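Local coordinates for protein polymeric Immunoglobulin Receptor (Oncorhynchus mykiss, PDB 5F1S) that probably binds polymeric immunoglobulins through its Ig-fold ectodomain, the part related to secretory component, in the mucosal immunity of a teleost fish, at residues R145-R148 with S154-V157; T191-C196 with Q202-I207; P24-Y29 with A100-S105; L45-A50 with G91-G96. One frame throughout, in Å; residues are numbered along the deposited sequence.

Contact 1 of 4, residues R145-R148 with S154-V157; sequences RWCR and SCLV
Residues R145-R148 and S154-V157 run antiparallel, with W146 and L156 as a hydrogen-bonded pair (W146 N to L156 O 3.0 Å, L156 N to W146 O 2.9 Å) and R145 facing V157 in the neighbouring non-hydrogen-bonded pair. Past W146-L156, on the side away from R145-V157, a disulfide takes over the cross-link: C147 SG and C155 SG lie 2.1 Å apart, with a dihedral of 104° about the S-S bond. Both cysteines turn SG anti to their own carbonyl carbon, which brings the sulfurs together over the face that carries R145. The aliphatic part of R145 follows the same flank, its CB 3.9 Å from V157 CG2, while C155 SG sits at the edge of its guanidinium; the charged end goes on to the carbonyl of G199. On the other face L156 CD1 lies 4.4 Å from W146 CD1, at the edge of the indole, and the indole itself stacks on Y194. S154 OG closes the turn end, accepting from R148 N at 2.8 Å with an N-H...O angle of 151°, and it is also hydrogen-bonded to D151 O. An alanine at S154 would remove this hydroxyl and is likely to leave R148 N without its acceptor and the turn less firmly tied. This is a C-C' hairpin of a V-set immunoglobulin domain, here stapled by an additional disulfide between its strands.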
# COMPACT_ATOMS: atom_id res chain seq x y z
N ARG A 145 9.23 15.64 -6.09
CA ARG A 145 10.65 15.94 -6.16
C ARG A 145 11.52 14.76 -5.75
O ARG A 145 11.10 13.85 -5.03
CB ARG A 145 11.04 17.15 -5.32
CG ARG A 145 10.36 17.38 -4.09
CD ARG A 145 10.62 18.83 -3.58
NE ARG A 145 10.84 18.76 -2.15
CZ ARG A 145 9.86 18.69 -1.26
NH1 ARG A 145 8.60 18.73 -1.66
NH2 ARG A 145 10.13 18.60 0.04
N TRP A 146 12.72 14.76 -6.32
CA TRP A 146 13.79 13.81 -6.03
C TRP A 146 15.00 14.63 -5.59
O TRP A 146 15.46 15.50 -6.34
CB TRP A 146 14.09 12.98 -7.25
CG TRP A 146 15.28 12.08 -7.17
CD1 TRP A 146 16.48 12.26 -7.79
CD2 TRP A 146 15.37 10.84 -6.46
NE1 TRP A 146 17.32 11.17 -7.51
CE2 TRP A 146 16.66 10.31 -6.68
CE3 TRP A 146 14.48 10.12 -5.65
CZ2 TRP A 146 17.09 9.08 -6.13
CZ3 TRP A 146 14.92 8.90 -5.09
CH2 TRP A 146 16.20 8.40 -5.35
N CYS A 147 15.46 14.42 -4.35
CA CYS A 147 16.47 15.24 -3.74
C CYS A 147 17.57 14.35 -3.15
O CYS A 147 17.30 13.27 -2.61
CB CYS A 147 15.90 16.12 -2.61
SG CYS A 147 14.28 16.93 -3.08
N ARG A 148 18.80 14.84 -3.21
CA ARG A 148 19.88 14.17 -2.50
C ARG A 148 19.88 14.63 -1.05
O ARG A 148 19.81 15.83 -0.77
CB ARG A 148 21.24 14.44 -3.17
CG ARG A 148 22.38 13.60 -2.53
CD ARG A 148 23.58 13.41 -3.43
NE ARG A 148 24.70 12.89 -2.65
CZ ARG A 148 25.10 11.63 -2.66
NH1 ARG A 148 24.49 10.74 -3.41
NH2 ARG A 148 26.11 11.24 -1.92
N SER A 154 19.41 20.50 -4.31
CA SER A 154 19.58 19.45 -5.30
C SER A 154 18.27 18.95 -5.87
O SER A 154 18.31 18.11 -6.78
CB SER A 154 20.35 18.25 -4.71
OG SER A 154 19.51 17.51 -3.83
N CYS A 155 17.12 19.41 -5.38
CA CYS A 155 15.85 18.82 -5.80
C CYS A 155 15.61 18.97 -7.29
O CYS A 155 15.82 20.04 -7.89
CB CYS A 155 14.66 19.42 -5.04
SG CYS A 155 14.60 19.01 -3.31
N LEU A 156 15.16 17.89 -7.90
CA LEU A 156 14.62 17.86 -9.25
C LEU A 156 13.11 17.72 -9.15
O LEU A 156 12.61 16.80 -8.49
CB LEU A 156 15.23 16.71 -10.03
CG LEU A 156 16.75 16.60 -9.94
CD1 LEU A 156 17.16 15.41 -10.75
CD2 LEU A 156 17.42 17.87 -10.48
N VAL A 157 12.37 18.62 -9.81
CA VAL A 157 10.95 18.79 -9.52
C VAL A 157 10.16 18.61 -10.81
O VAL A 157 10.59 19.05 -11.89
CB VAL A 157 10.68 20.14 -8.86
CG1 VAL A 157 9.20 20.30 -8.53
CG2 VAL A 157 11.52 20.29 -7.59

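Contact 2 of 4, residues T191-C196 with Q202-I207; sequences TGWYWC and QVAVYI
W193 and W195 share one torsion setting, CG anti to the carbonyl carbon, which leans both indoles across to the facing strand, whereas Y206 holds CG anti to its backbone N (chi1 -167°) and meets W193. The strands are F and G of a V-set immunoglobulin domain, an antiparallel hairpin whose G192-I207, Y194-V205 and C196-V203 pairs each carry two backbone hydrogen bonds. Y206 turns its edge to the face of W193 in a T-shaped stack, planes at 76° and Y206 CD2 3.4 Å from W193 CE2. Its CB adds a CH-pi contact over the six-membered ring of the same indole. Between the tryptophans, A204 CB touches CZ3 of both, 3.8 Å from that of W193 and 3.6 Å from that of W195. The reverse face is the core side: I207 CG1 packs 3.7 Å from Y194 CD2, and C196, disulfide-bonded to C133, places SG 3.9 Å from V205 CG2. The Y194 hydroxyl is engaged by D190 O and R148. Near the turn of the hairpin the Q202 amide stacks on W195, its plane 20° from that of the ring, with Q202 NE2 3.3 Å from W195 CH2.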
# COMPACT_ATOMS: atom_id res chain seq x y z
N THR A 191 26.14 7.14 -5.17
CA THR A 191 25.81 6.34 -3.98
C THR A 191 25.40 7.23 -2.82
O THR A 191 26.04 8.26 -2.54
CB THR A 191 27.00 5.46 -3.58
OG1 THR A 191 27.20 4.45 -4.60
CG2 THR A 191 26.74 4.81 -2.30
N GLY A 192 24.33 6.84 -2.13
CA GLY A 192 23.94 7.51 -0.91
C GLY A 192 22.42 7.62 -0.75
O GLY A 192 21.63 6.97 -1.45
N TRP A 193 22.05 8.47 0.20
CA TRP A 193 20.67 8.68 0.57
C TRP A 193 20.02 9.81 -0.22
O TRP A 193 20.63 10.87 -0.43
CB TRP A 193 20.58 9.01 2.05
CG TRP A 193 20.75 7.81 2.95
CD1 TRP A 193 21.85 7.47 3.70
CD2 TRP A 193 19.77 6.79 3.18
NE1 TRP A 193 21.60 6.30 4.37
CE2 TRP A 193 20.35 5.86 4.07
CE3 TRP A 193 18.47 6.57 2.72
CZ2 TRP A 193 19.64 4.73 4.53
CZ3 TRP A 193 17.78 5.44 3.16
CH2 TRP A 193 18.38 4.54 4.07
N TYR A 194 18.76 9.58 -0.57
CA TYR A 194 17.92 10.48 -1.35
C TYR A 194 16.54 10.55 -0.72
O TYR A 194 16.18 9.74 0.13
CB TYR A 194 17.75 9.98 -2.79
CG TYR A 194 19.03 10.02 -3.58
CD1 TYR A 194 19.31 11.11 -4.42
CD2 TYR A 194 19.99 8.99 -3.46
CE1 TYR A 194 20.49 11.17 -5.13
CE2 TYR A 194 21.18 9.04 -4.15
CZ TYR A 194 21.42 10.13 -5.01
OH TYR A 194 22.58 10.24 -5.72
N TRP A 195 15.74 11.47 -1.23
CA TRP A 195 14.35 11.63 -0.83
C TRP A 195 13.45 11.62 -2.05
O TRP A 195 13.75 12.31 -3.04
CB TRP A 195 14.13 12.94 -0.09
CG TRP A 195 14.85 13.18 1.15
CD1 TRP A 195 15.87 14.06 1.33
CD2 TRP A 195 14.62 12.57 2.41
NE1 TRP A 195 16.28 14.05 2.65
CE2 TRP A 195 15.51 13.17 3.34
CE3 TRP A 195 13.73 11.61 2.87
CZ2 TRP A 195 15.56 12.79 4.67
CZ3 TRP A 195 13.76 11.26 4.24
CH2 TRP A 195 14.66 11.86 5.11
N CYS A 196 12.36 10.84 -1.97
CA CYS A 196 11.13 11.09 -2.74
C CYS A 196 10.30 12.04 -1.89
O CYS A 196 10.10 11.78 -0.72
CB CYS A 196 10.31 9.79 -2.96
SG CYS A 196 11.04 8.52 -3.90
N GLN A 202 8.15 13.12 2.98
CA GLN A 202 9.27 12.56 2.25
C GLN A 202 9.42 11.10 2.62
O GLN A 202 8.92 10.66 3.65
CB GLN A 202 10.56 13.32 2.53
CG GLN A 202 10.84 13.74 3.95
CD GLN A 202 12.03 14.75 4.06
OE1 GLN A 202 12.22 15.65 3.21
NE2 GLN A 202 12.82 14.60 5.11
N VAL A 203 10.08 10.35 1.76
CA VAL A 203 10.47 8.98 2.09
C VAL A 203 11.92 8.79 1.62
O VAL A 203 12.28 9.22 0.51
CB VAL A 203 9.52 7.92 1.49
CG1 VAL A 203 9.48 7.96 -0.03
CG2 VAL A 203 10.00 6.54 1.94
N ALA A 204 12.75 8.21 2.48
CA ALA A 204 14.18 8.01 2.19
C ALA A 204 14.43 6.79 1.31
O ALA A 204 13.80 5.73 1.47
CB ALA A 204 14.95 7.91 3.52
N VAL A 205 15.35 6.95 0.37
CA VAL A 205 15.75 5.92 -0.57
C VAL A 205 17.27 5.93 -0.63
O VAL A 205 17.89 7.00 -0.75
CB VAL A 205 15.17 6.14 -1.98
CG1 VAL A 205 15.53 4.98 -2.94
CG2 VAL A 205 13.65 6.34 -1.90
N TYR A 206 17.88 4.75 -0.51
CA TYR A 206 19.32 4.59 -0.64
C TYR A 206 19.66 4.01 -2.00
O TYR A 206 19.05 3.02 -2.40
CB TYR A 206 19.88 3.66 0.46
CG TYR A 206 21.39 3.74 0.54
CD1 TYR A 206 22.19 2.88 -0.21
CD2 TYR A 206 22.04 4.67 1.36
CE1 TYR A 206 23.58 2.95 -0.17
CE2 TYR A 206 23.42 4.74 1.42
CZ TYR A 206 24.20 3.86 0.67
OH TYR A 206 25.58 3.92 0.71
N ILE A 207 20.62 4.64 -2.69
CA ILE A 207 21.12 4.14 -3.97
C ILE A 207 22.54 3.64 -3.73
O ILE A 207 23.40 4.39 -3.26
CB ILE A 207 21.14 5.23 -5.05
CG1 ILE A 207 19.73 5.83 -5.27
CG2 ILE A 207 21.70 4.68 -6.38
CD1 ILE A 207 18.72 4.81 -5.74

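Contact 3 of 4, residues P24-Y29 with A100-S105; sequences PQYASY and ADVTAS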
# COMPACT_ATOMS: atom_id res chain seq x y z
N PRO A 24 -13.17 -26.12 7.09
CA PRO A 24 -14.14 -26.70 6.15
C PRO A 24 -15.54 -26.83 6.73
O PRO A 24 -16.49 -26.98 5.95
CB PRO A 24 -13.53 -28.07 5.82
CG PRO A 24 -12.73 -28.38 6.94
CD PRO A 24 -12.13 -27.09 7.43
N GLN A 25 -15.73 -26.73 8.04
CA GLN A 25 -17.07 -26.76 8.62
C GLN A 25 -17.92 -25.58 8.19
O GLN A 25 -19.15 -25.64 8.28
CB GLN A 25 -16.98 -26.74 10.12
CG GLN A 25 -16.23 -27.89 10.69
CD GLN A 25 -14.78 -27.54 11.04
OE1 GLN A 25 -14.17 -26.62 10.48
NE2 GLN A 25 -14.24 -28.29 11.99
N TYR A 26 -17.31 -24.47 7.79
CA TYR A 26 -18.07 -23.25 7.69
C TYR A 26 -18.43 -22.87 6.27
O TYR A 26 -18.94 -21.77 6.05
CB TYR A 26 -17.30 -22.13 8.41
CG TYR A 26 -17.10 -22.52 9.88
CD1 TYR A 26 -18.19 -22.70 10.71
CD2 TYR A 26 -15.85 -22.74 10.41
CE1 TYR A 26 -18.04 -23.07 12.02
CE2 TYR A 26 -15.68 -23.13 11.75
CZ TYR A 26 -16.80 -23.29 12.54
OH TYR A 26 -16.73 -23.66 13.87
N ALA A 27 -18.28 -23.79 5.32
CA ALA A 27 -18.57 -23.50 3.92
C ALA A 27 -19.98 -22.98 3.71
O ALA A 27 -20.20 -22.05 2.94
CB ALA A 27 -18.36 -24.74 3.08
N SER A 28 -20.97 -23.56 4.39
CA SER A 28 -22.37 -23.25 4.06
C SER A 28 -22.94 -22.04 4.80
O SER A 28 -24.11 -21.67 4.55
CB SER A 28 -23.24 -24.48 4.35
OG SER A 28 -23.36 -24.61 5.76
N TYR A 29 -22.18 -21.37 5.68
CA TYR A 29 -22.74 -20.34 6.52
C TYR A 29 -22.51 -18.96 5.91
O TYR A 29 -21.58 -18.76 5.14
CB TYR A 29 -22.12 -20.37 7.91
CG TYR A 29 -22.49 -21.62 8.68
CD1 TYR A 29 -21.76 -22.80 8.55
CD2 TYR A 29 -23.58 -21.62 9.48
CE1 TYR A 29 -22.12 -23.97 9.26
CE2 TYR A 29 -23.96 -22.78 10.19
CZ TYR A 29 -23.20 -23.92 10.08
OH TYR A 29 -23.54 -25.07 10.75
N ALA A 100 -14.37 -17.12 19.34
CA ALA A 100 -13.00 -17.13 18.86
C ALA A 100 -12.77 -18.12 17.73
O ALA A 100 -11.81 -17.96 16.98
CB ALA A 100 -12.01 -17.46 20.00
N ASP A 101 -13.60 -19.16 17.60
CA ASP A 101 -13.42 -20.12 16.53
C ASP A 101 -13.92 -19.60 15.18
O ASP A 101 -13.62 -20.23 14.17
CB ASP A 101 -14.19 -21.43 16.83
CG ASP A 101 -13.54 -22.28 17.94
OD1 ASP A 101 -12.30 -22.20 18.13
OD2 ASP A 101 -14.28 -23.06 18.59
N VAL A 102 -14.73 -18.55 15.15
CA VAL A 102 -15.41 -18.17 13.90
C VAL A 102 -15.20 -16.69 13.59
O VAL A 102 -15.95 -16.09 12.80
CB VAL A 102 -16.92 -18.49 13.96
CG1 VAL A 102 -17.08 -19.99 13.88
CG2 VAL A 102 -17.58 -17.95 15.20
N THR A 103 -14.17 -16.09 14.19
CA THR A 103 -13.86 -14.68 13.90
C THR A 103 -12.34 -14.50 13.91
O THR A 103 -11.58 -15.32 14.45
CB THR A 103 -14.49 -13.69 14.92
OG1 THR A 103 -13.92 -13.93 16.22
CG2 THR A 103 -16.05 -13.76 14.99
N ALA A 104 -11.88 -13.41 13.30
CA ALA A 104 -10.46 -13.08 13.32
C ALA A 104 -10.35 -11.59 13.08
O ALA A 104 -11.15 -11.04 12.31
CB ALA A 104 -9.65 -13.89 12.28
N SER A 105 -9.43 -10.90 13.78
CA SER A 105 -9.34 -9.46 13.62
C SER A 105 -8.07 -9.07 12.87
O SER A 105 -7.07 -9.80 12.83
CB SER A 105 -9.32 -8.74 14.97
OG SER A 105 -8.27 -9.28 15.74
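Y26 and V102 carry most of this small contact, in which a methyl group presses on an aromatic face. V102 CG1 lies over one face of the Y26 ring, 4.0 Å from its centroid and 27° off the normal; displaced toward the hydroxyl end, it comes within 3.6 Å of Y26 CZ and 3.7 Å of Y26 OH. The Y26 ring swings toward residues 100-105 because CG stands anti to its carbonyl carbon (chi1 -60°), and the valine side chain crosses it at about a right angle. Q25 CB, from the same loop, covers the opposite face at 4.0 Å above the plane, which sandwiches the ring. Both Y26 and V102 are buried, with V92 and V97 adding apolar surface around the ring.

The looser side lies toward the partly exposed D101, whose carbonyl O is 4.3 Å from Y26 CE2 and whose CB is 4.5 Å from Y26 OH; no hydrogen bond spans the two segments. Replacing Y26 by an alanine would probably open a gap beside V102 CG1, stripping the valine of its aromatic cover. A type I turn runs from Y26 to Y29, and K31 NZ binds the carbonyls of both these residues. In a V-set immunoglobulin domain the elements brought together are the B-C loop, equivalent to CDR1, and the residues that lead from the CDR3-like loop into strand G (103-111).

Contact 4 of 4, residues L45-A50 with G91-G96; sequences LVRSDA and GVEVGG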
# COMPACT_ATOMS: atom_id res chain seq x y z
N LEU A 45 -20.45 -4.54 7.99
CA LEU A 45 -20.33 -3.72 6.79
C LEU A 45 -20.80 -4.42 5.54
O LEU A 45 -21.25 -3.75 4.60
CB LEU A 45 -18.87 -3.27 6.57
CG LEU A 45 -18.25 -2.47 7.71
CD1 LEU A 45 -16.82 -1.93 7.30
CD2 LEU A 45 -19.14 -1.30 8.14
N VAL A 46 -20.66 -5.75 5.46
CA VAL A 46 -21.08 -6.50 4.29
C VAL A 46 -21.24 -7.96 4.69
O VAL A 46 -20.54 -8.47 5.57
CB VAL A 46 -20.11 -6.34 3.08
CG1 VAL A 46 -18.78 -6.98 3.34
CG2 VAL A 46 -20.71 -6.93 1.83
N ARG A 47 -22.23 -8.61 4.08
CA ARG A 47 -22.54 -10.02 4.28
C ARG A 47 -22.58 -10.73 2.93
O ARG A 47 -22.94 -10.13 1.91
CB ARG A 47 -23.90 -10.23 4.96
CG ARG A 47 -24.04 -9.61 6.27
CD ARG A 47 -25.49 -9.51 6.70
NE ARG A 47 -26.21 -10.78 6.63
CZ ARG A 47 -26.32 -11.64 7.63
NH1 ARG A 47 -25.71 -11.42 8.79
NH2 ARG A 47 -26.98 -12.78 7.47
N SER A 48 -22.23 -12.02 2.95
CA SER A 48 -22.19 -12.81 1.74
C SER A 48 -23.58 -13.15 1.21
O SER A 48 -23.67 -13.72 0.11
CB SER A 48 -21.40 -14.11 1.98
OG SER A 48 -22.08 -14.90 2.93
N ASP A 49 -24.65 -12.85 1.95
CA ASP A 49 -26.00 -13.14 1.46
C ASP A 49 -26.73 -11.89 0.99
O ASP A 49 -27.95 -11.93 0.82
CB ASP A 49 -26.85 -13.85 2.51
CG ASP A 49 -27.14 -12.99 3.76
OD1 ASP A 49 -27.89 -13.46 4.65
OD2 ASP A 49 -26.58 -11.87 3.91
N ALA A 50 -26.02 -10.80 0.80
CA ALA A 50 -26.65 -9.54 0.44
C ALA A 50 -27.41 -9.70 -0.88
O ALA A 50 -26.91 -10.35 -1.81
CB ALA A 50 -25.59 -8.45 0.31
N GLY A 91 -15.93 -12.63 10.04
CA GLY A 91 -16.86 -13.42 10.84
C GLY A 91 -17.59 -14.48 10.03
O GLY A 91 -17.85 -14.31 8.84
N VAL A 92 -17.95 -15.58 10.71
CA VAL A 92 -18.87 -16.58 10.18
C VAL A 92 -20.12 -16.55 11.05
O VAL A 92 -20.02 -16.57 12.29
CB VAL A 92 -18.29 -18.00 10.16
CG1 VAL A 92 -19.34 -18.98 9.56
CG2 VAL A 92 -16.93 -18.11 9.39
N GLU A 93 -21.30 -16.45 10.43
CA GLU A 93 -22.55 -16.35 11.18
C GLU A 93 -23.02 -17.76 11.51
O GLU A 93 -23.62 -18.43 10.68
CB GLU A 93 -23.60 -15.60 10.37
CG GLU A 93 -24.92 -15.45 11.11
CD GLU A 93 -25.80 -14.46 10.38
OE1 GLU A 93 -25.51 -13.25 10.49
OE2 GLU A 93 -26.72 -14.91 9.65
N VAL A 94 -22.74 -18.20 12.73
CA VAL A 94 -23.12 -19.55 13.15
C VAL A 94 -23.40 -19.48 14.65
O VAL A 94 -22.69 -18.81 15.39
CB VAL A 94 -22.05 -20.61 12.81
CG1 VAL A 94 -20.68 -20.20 13.30
CG2 VAL A 94 -22.42 -22.02 13.32
N GLY A 95 -24.48 -20.12 15.07
CA GLY A 95 -24.78 -20.13 16.48
C GLY A 95 -24.12 -21.29 17.21
O GLY A 95 -23.78 -22.31 16.61
N GLY A 96 -23.97 -21.14 18.52
CA GLY A 96 -23.54 -22.24 19.36
C GLY A 96 -22.11 -22.67 19.20
O GLY A 96 -21.78 -23.82 19.49
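R47 and E93 meet in a bidentate salt bridge at the surface of a V-set immunoglobulin domain, joining the end of strand 43-47, C' in the immunoglobulin scheme, to the CDR3-like loop that follows strand 86-92. Charge pairing provides the cross-segment contact. The guanidinium meets E93 end-on: R47 NH1 pairs with E93 OE1 at an unusually short 2.5 Å that should be read with caution, and R47 NH2 reaches E93 OE2 at 3.1 Å. Both oxygens are used on their syn sides and lie close to the guanidinium plane, although the carboxylate as a whole is turned 38° against it. The arginine chain bends at chi3 (52°) to bring its end round, while E93 extends to meet it, CG anti to the backbone N.

A second ionic grip comes from within residues 45-50. D49 takes the guanidinium side-on, so two acids share one arginine, whose positive charge probably offsets the repulsion between carboxylates only 5.3 Å apart (D49 OD1 to E93 OE2). The backbone contributes locally, as a type I turn from R47 to A50 carries D49 back beside the arginine. In the D49 grip, R47 NE donates to D49 OD2 and R47 NH2 to D49 OD1, each at 3.0 Å.

The four contacts fall in two V-set immunoglobulin domains of one chain: contacts 3 and 4 in the first, contacts 1 and 2 in the second, with centres 45 to 51 Å apart between the pairs and no touch. In the second domain, contact 1 precedes contact 2 in sequence; neighbouring strands 144-148 and 192-198 join them in one sheet, where C147 O lies 2.7 Å from W195 N. In the first domain, contact 4 falls in sequence between the two segments of contact 3. Their centres are 9 Å apart, and adjacent strands 86-92 and 103-111 link them. Contacts 3 and 4 therefore tie together loops at one end of the first domain, whereas contacts 1 and 2 join neighbouring strands within one sheet of the second.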